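Local coordinates for protein probable DNA endonuclease SmrA (Escherichia coli, PDB 3QD7) that cuts DNA as an endonuclease and binds it, the piece described here holding its small MutS-related (Smr) domain, at residues 103-106 with 112-115; 117-120 with 126-129. All coordinates share one frame; numbering follows the deposited sequence.

Contact 1. Residues 103-106 with 112-115; sequences WLTE and AYCT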
ATOM      1  N   TRP A 103      -4.601  -5.048   3.115  1.00 18.13           N
ATOM      2  CA  TRP A 103      -4.245  -4.297   4.334  1.00 19.89           C
ATOM      3  C   TRP A 103      -4.573  -2.815   4.255  1.00 21.91           C
ATOM      4  O   TRP A 103      -5.017  -2.222   5.242  1.00 15.10           O
ATOM      5  CB  TRP A 103      -2.768  -4.487   4.677  1.00 16.77           C
ATOM      6  CG  TRP A 103      -2.407  -5.907   4.999  1.00 17.53           C
ATOM      7  CD1 TRP A 103      -3.241  -6.897   5.439  1.00 18.60           C
ATOM      8  CD2 TRP A 103      -1.103  -6.487   4.922  1.00 19.67           C
ATOM      9  NE1 TRP A 103      -2.531  -8.066   5.634  1.00 23.80           N
ATOM     10  CE2 TRP A 103      -1.214  -7.835   5.329  1.00 22.78           C
ATOM     11  CE3 TRP A 103       0.148  -5.992   4.582  1.00 15.88           C
ATOM     12  CZ2 TRP A 103      -0.115  -8.694   5.383  1.00 23.16           C
ATOM     13  CZ3 TRP A 103       1.236  -6.835   4.639  1.00 20.17           C
ATOM     14  CH2 TRP A 103       1.099  -8.181   5.021  1.00 19.60           C
ATOM     15  N   LEU A 104      -4.377  -2.218   3.070  1.00 17.80           N
ATOM     16  CA  LEU A 104      -4.617  -0.796   2.928  1.00 16.31           C
ATOM     17  C   LEU A 104      -6.086  -0.469   3.085  1.00 22.24           C
ATOM     18  O   LEU A 104      -6.408   0.577   3.634  1.00 22.88           O
ATOM     19  CB  LEU A 104      -4.066  -0.234   1.614  1.00 14.12           C
ATOM     20  CG  LEU A 104      -2.553  -0.266   1.451  1.00 20.16           C
ATOM     21  CD1 LEU A 104      -2.121   0.138   0.025  1.00 19.92           C
ATOM     22  CD2 LEU A 104      -1.858   0.582   2.514  1.00 20.09           C
ATOM     23  N   THR A 105      -6.981  -1.360   2.628  1.00 21.69           N
ATOM     24  CA  THR A 105      -8.426  -1.108   2.771  1.00 22.58           C
ATOM     25  C   THR A 105      -8.880  -1.190   4.242  1.00 25.36           C
ATOM     26  O   THR A 105      -9.960  -0.697   4.591  1.00 27.86           O
ATOM     27  CB  THR A 105      -9.298  -2.061   1.938  1.00 21.79           C
ATOM     28  OG1 THR A 105      -9.219  -3.376   2.496  1.00 22.13           O
ATOM     29  CG2 THR A 105      -8.860  -2.103   0.453  1.00 21.52           C
ATOM     30  N   GLU A 106      -8.059  -1.800   5.096  1.00 22.21           N
ATOM     31  CA  GLU A 106      -8.406  -1.975   6.525  1.00 25.59           C
ATOM     32  C   GLU A 106      -8.134  -0.751   7.423  1.00 28.03           C
ATOM     33  O   GLU A 106      -8.611  -0.680   8.577  1.00 26.52           O
ATOM     34  CB  GLU A 106      -7.715  -3.225   7.070  1.00 24.73           C
ATOM     35  CG  GLU A 106      -8.348  -4.458   6.504  1.00 24.33           C
ATOM     36  CD  GLU A 106      -7.638  -5.733   6.866  1.00 29.42           C
ATOM     37  OE1 GLU A 106      -6.438  -5.715   7.128  1.00 33.30           O
ATOM     38  OE2 GLU A 106      -8.282  -6.788   6.839  1.00 40.07           O
ATOM     39  N   ALA A 112      -7.623   5.878  -1.057  1.00 23.17           N
ATOM     40  CA  ALA A 112      -7.476   5.270  -2.355  1.00 20.36           C
ATOM     41  C   ALA A 112      -6.061   4.738  -2.510  1.00 19.85           C
ATOM     42  O   ALA A 112      -5.155   5.150  -1.797  1.00 21.52           O
ATOM     43  CB  ALA A 112      -7.768   6.328  -3.467  1.00 22.15           C
ATOM     44  N   TYR A 113      -5.870   3.844  -3.471  1.00 17.25           N
ATOM     45  CA  TYR A 113      -4.552   3.498  -3.950  1.00 18.42           C
ATOM     46  C   TYR A 113      -4.631   3.104  -5.423  1.00 23.52           C
ATOM     47  O   TYR A 113      -5.731   2.854  -5.962  1.00 19.86           O
ATOM     48  CB  TYR A 113      -3.859   2.414  -3.091  1.00 15.58           C
ATOM     49  CG  TYR A 113      -4.587   1.082  -2.956  1.00 15.16           C
ATOM     50  CD1 TYR A 113      -4.611   0.175  -3.983  1.00 14.90           C
ATOM     51  CD2 TYR A 113      -5.214   0.728  -1.757  1.00 16.79           C
ATOM     52  CE1 TYR A 113      -5.262  -1.029  -3.860  1.00 18.44           C
ATOM     53  CE2 TYR A 113      -5.865  -0.507  -1.624  1.00 14.00           C
ATOM     54  CZ  TYR A 113      -5.884  -1.367  -2.678  1.00 16.67           C
ATOM     55  OH  TYR A 113      -6.516  -2.571  -2.572  1.00 17.63           O
ATOM     56  N   CYS A 114      -3.465   3.070  -6.070  1.00 21.73           N
ATOM     57  CA  CYS A 114      -3.356   2.609  -7.463  1.00 23.27           C
ATOM     58  C   CYS A 114      -1.903   2.279  -7.811  1.00 22.07           C
ATOM     59  O   CYS A 114      -0.983   2.701  -7.123  1.00 20.62           O
ATOM     60  CB  CYS A 114      -3.906   3.646  -8.431  1.00 22.15           C
ATOM     61  SG  CYS A 114      -2.838   5.094  -8.560  1.00 30.06           S
ATOM     62  N   THR A 115      -1.711   1.531  -8.892  1.00 20.33           N
ATOM     63  CA  THR A 115      -0.368   1.140  -9.324  1.00 20.58           C
ATOM     64  C   THR A 115       0.440   2.428  -9.609  1.00 20.83           C
ATOM     65  O   THR A 115      -0.114   3.399 -10.100  1.00 19.59           O
ATOM     66  CB  THR A 115      -0.464   0.147 -10.524  1.00 21.68           C
ATOM     67  OG1 THR A 115      -1.191  -1.021 -10.118  1.00 23.56           O
ATOM     68  CG2 THR A 115       0.886  -0.312 -10.960  1.00 20.89           C
TER
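Leu-104 and Tyr-113 show how a single aromatic side chain can couple a helix to the sheet beneath it. Leu-104 lies on helix 92-105 and sends its side chain down onto strand 110-115, while the phenol of Tyr-113 rises from the strand to meet it. The tight part involves one flank of the ring. CD1 of Leu-104 lies 3.6 Å from CD2 of Tyr-113, and CB of Leu-104 lies 3.7 Å from both CD2 and CE2 of Tyr-113, so the leucine grips that flank at two points along its side chain, approaching obliquely. The Tyr-113 side chain leaves the strand toward the helix, and CG between its own backbone N and carbonyl carbon (chi1 58°) sets the CD2/CE2 side of the ring beside Leu-104.

Farther out the fit is looser. Thr-105 brings its methyl CG2 to the ring edge, near the ring plane, 4.0 Å from CE2 of Tyr-113 and 3.9 Å from OH of Tyr-113. The contact is van der Waals, made by a methyl group; the two hydroxyls look to the helix instead, OG1 of Thr-105 bonding O of Arg-102 and OH of Tyr-113 making a weak hydrogen bond to O of Ala-101. Leu-104 and Tyr-113 are buried, so the contact passes from buried apolar packing to a partly exposed margin at Thr-105. Around it, Leu-104 also touches Val-128 of the next strand, and the Tyr-113 ring meets that of Phe-26 on the strand at the other side. Parallel strands 78-82 and 110-115, linked through helix 92-105, form a beta-alpha-beta crossover that steps over strand 125-130 in the alpha/beta/alpha fold of this Smr protein.

Contact 2. Residues 117-120 with 126-129; sequences LPHH and CYVA
The loop between strands 110-115 and 125-130 of the Smr domain is tied to the second strand by the hydroxyl of Tyr-127. Leu-117 to His-120 form a type I beta turn, with a short 3-10 segment at 118-119, closed by the backbone bond from N of His-120 to O of Leu-117 (2.9 Å). Tyr-127 reaches toward it with CG anti to its carbonyl carbon (chi1 -68°). Its OH lies 2.8 Å from ND1 of His-120, near the plane of the imidazole at its edge; either atom could be the donor. A weak second bond, from N of Leu-117, reaches the same OH at 3.4 Å. The two rings stand steeply to each other, planes at 76°, while CB of Leu-117 packs 3.6 Å from OH of Tyr-127. Inside the turn, ND1 of His-120 sits over one face of the His-119 ring, offset toward its rim. Beyond the turn, Tyr-44 stacks on the Tyr-127 ring and meets His-120 edge-to-face. The side chain of Tyr-127 also touches Leu-39 of helix 37-40, Leu-80 of strand 78-82 and Cys-114 of strand 110-115.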
ATOM      1  N   LEU A 117       3.363   5.008 -11.282  1.00 27.90           N
ATOM      2  CA  LEU A 117       4.004   5.275 -12.569  1.00 23.35           C
ATOM      3  C   LEU A 117       5.389   4.608 -12.569  1.00 24.91           C
ATOM      4  O   LEU A 117       5.943   4.358 -11.490  1.00 22.48           O
ATOM      5  CB  LEU A 117       4.118   6.793 -12.766  1.00 28.04           C
ATOM      6  CG  LEU A 117       2.945   7.552 -13.418  1.00 34.42           C
ATOM      7  CD1 LEU A 117       1.602   6.898 -13.207  1.00 33.53           C
ATOM      8  CD2 LEU A 117       2.898   8.972 -12.909  1.00 33.53           C
ATOM      9  N   PRO A 118       5.957   4.334 -13.763  1.00 25.77           N
ATOM     10  CA  PRO A 118       7.256   3.657 -13.838  1.00 22.90           C
ATOM     11  C   PRO A 118       8.391   4.365 -13.103  1.00 25.59           C
ATOM     12  O   PRO A 118       9.266   3.705 -12.545  1.00 24.10           O
ATOM     13  CB  PRO A 118       7.537   3.613 -15.339  1.00 26.84           C
ATOM     14  CG  PRO A 118       6.104   3.685 -15.993  1.00 19.57           C
ATOM     15  CD  PRO A 118       5.435   4.665 -15.115  1.00 25.62           C
ATOM     16  N   HIS A 119       8.364   5.686 -13.042  1.00 20.50           N
ATOM     17  CA  HIS A 119       9.460   6.388 -12.376  1.00 23.99           C
ATOM     18  C   HIS A 119       9.385   6.236 -10.853  1.00 27.13           C
ATOM     19  O   HIS A 119      10.288   6.667 -10.149  1.00 24.79           O
ATOM     20  CB  HIS A 119       9.547   7.859 -12.817  1.00 24.64           C
ATOM     21  CG  HIS A 119       8.474   8.736 -12.255  1.00 28.14           C
ATOM     22  ND1 HIS A 119       7.155   8.646 -12.645  1.00 28.49           N
ATOM     23  CD2 HIS A 119       8.530   9.747 -11.356  1.00 23.41           C
ATOM     24  CE1 HIS A 119       6.444   9.553 -12.004  1.00 26.51           C
ATOM     25  NE2 HIS A 119       7.254  10.232 -11.212  1.00 31.70           N
ATOM     26  N   HIS A 120       8.311   5.616 -10.357  1.00 19.40           N
ATOM     27  CA  HIS A 120       8.195   5.302  -8.935  1.00 17.86           C
ATOM     28  C   HIS A 120       8.100   3.794  -8.722  1.00 19.98           C
ATOM     29  O   HIS A 120       7.598   3.340  -7.706  1.00 23.72           O
ATOM     30  CB  HIS A 120       7.029   6.045  -8.269  1.00 21.18           C
ATOM     31  CG  HIS A 120       7.344   7.463  -7.899  1.00 22.29           C
ATOM     32  ND1 HIS A 120       6.588   8.533  -8.336  1.00 24.97           N
ATOM     33  CD2 HIS A 120       8.344   7.988  -7.143  1.00 22.88           C
ATOM     34  CE1 HIS A 120       7.118   9.656  -7.878  1.00 26.77           C
ATOM     35  NE2 HIS A 120       8.175   9.354  -7.142  1.00 20.05           N
ATOM     36  N   CYS A 126       2.882   0.781  -5.281  1.00 20.96           N
ATOM     37  CA  CYS A 126       1.637   1.527  -5.389  1.00 17.90           C
ATOM     38  C   CYS A 126       1.624   2.819  -4.572  1.00 23.13           C
ATOM     39  O   CYS A 126       2.256   2.918  -3.505  1.00 20.93           O
ATOM     40  CB  CYS A 126       0.417   0.644  -5.089  1.00 28.23           C
ATOM     41  SG  CYS A 126       0.294   0.169  -3.383  1.00 37.56           S
ATOM     42  N   TYR A 127       0.928   3.803  -5.127  1.00 16.72           N
ATOM     43  CA  TYR A 127       0.643   5.091  -4.511  1.00 18.41           C
ATOM     44  C   TYR A 127      -0.511   4.871  -3.592  1.00 18.27           C
ATOM     45  O   TYR A 127      -1.446   4.156  -3.954  1.00 19.69           O
ATOM     46  CB  TYR A 127       0.133   6.081  -5.568  1.00 18.47           C
ATOM     47  CG  TYR A 127       1.152   6.490  -6.580  1.00 18.63           C
ATOM     48  CD1 TYR A 127       2.492   6.577  -6.229  1.00 19.51           C
ATOM     49  CD2 TYR A 127       0.783   6.824  -7.888  1.00 18.61           C
ATOM     50  CE1 TYR A 127       3.442   6.967  -7.125  1.00 22.23           C
ATOM     51  CE2 TYR A 127       1.740   7.220  -8.805  1.00 24.04           C
ATOM     52  CZ  TYR A 127       3.070   7.288  -8.401  1.00 23.57           C
ATOM     53  OH  TYR A 127       4.055   7.674  -9.257  1.00 28.06           O
ATOM     54  N   VAL A 128      -0.498   5.536  -2.447  1.00 22.61           N
ATOM     55  CA  VAL A 128      -1.589   5.431  -1.508  1.00 20.09           C
ATOM     56  C   VAL A 128      -2.005   6.852  -1.087  1.00 26.73           C
ATOM     57  O   VAL A 128      -1.152   7.673  -0.714  1.00 23.03           O
ATOM     58  CB  VAL A 128      -1.173   4.581  -0.249  1.00 22.55           C
ATOM     59  CG1 VAL A 128      -2.351   4.375   0.714  1.00 18.86           C
ATOM     60  CG2 VAL A 128      -0.533   3.257  -0.649  1.00 22.13           C
ATOM     61  N   ALA A 129      -3.309   7.139  -1.148  1.00 21.22           N
ATOM     62  CA  ALA A 129      -3.828   8.418  -0.658  1.00 23.05           C
ATOM     63  C   ALA A 129      -4.260   8.274   0.800  1.00 22.10           C
ATOM     64  O   ALA A 129      -5.010   7.362   1.144  1.00 22.56           O
ATOM     65  CB  ALA A 129      -4.982   8.930  -1.525  1.00 20.39           C
TER

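Both contacts turn on a tyrosine from neighbouring antiparallel strands, yet the two phenols do different work. Contact 1 is buried close to the centre of the folded chain and joins a helix to the sheet by apolar packing; contact 2, centred about 12 Å from the centre of contact 1, is partly buried toward the surface and holds a loop through a hydroxyl that has one short hydrogen bond and one weak one. They come one after the other in the sequence, and strands 110-115 and 125-130 join them directly: O of Cys-114 lies 3.0 Å from N of Tyr-127, and O of Ala-112 lies 2.8 Å from N of Ala-129, both probable hydrogen bonds.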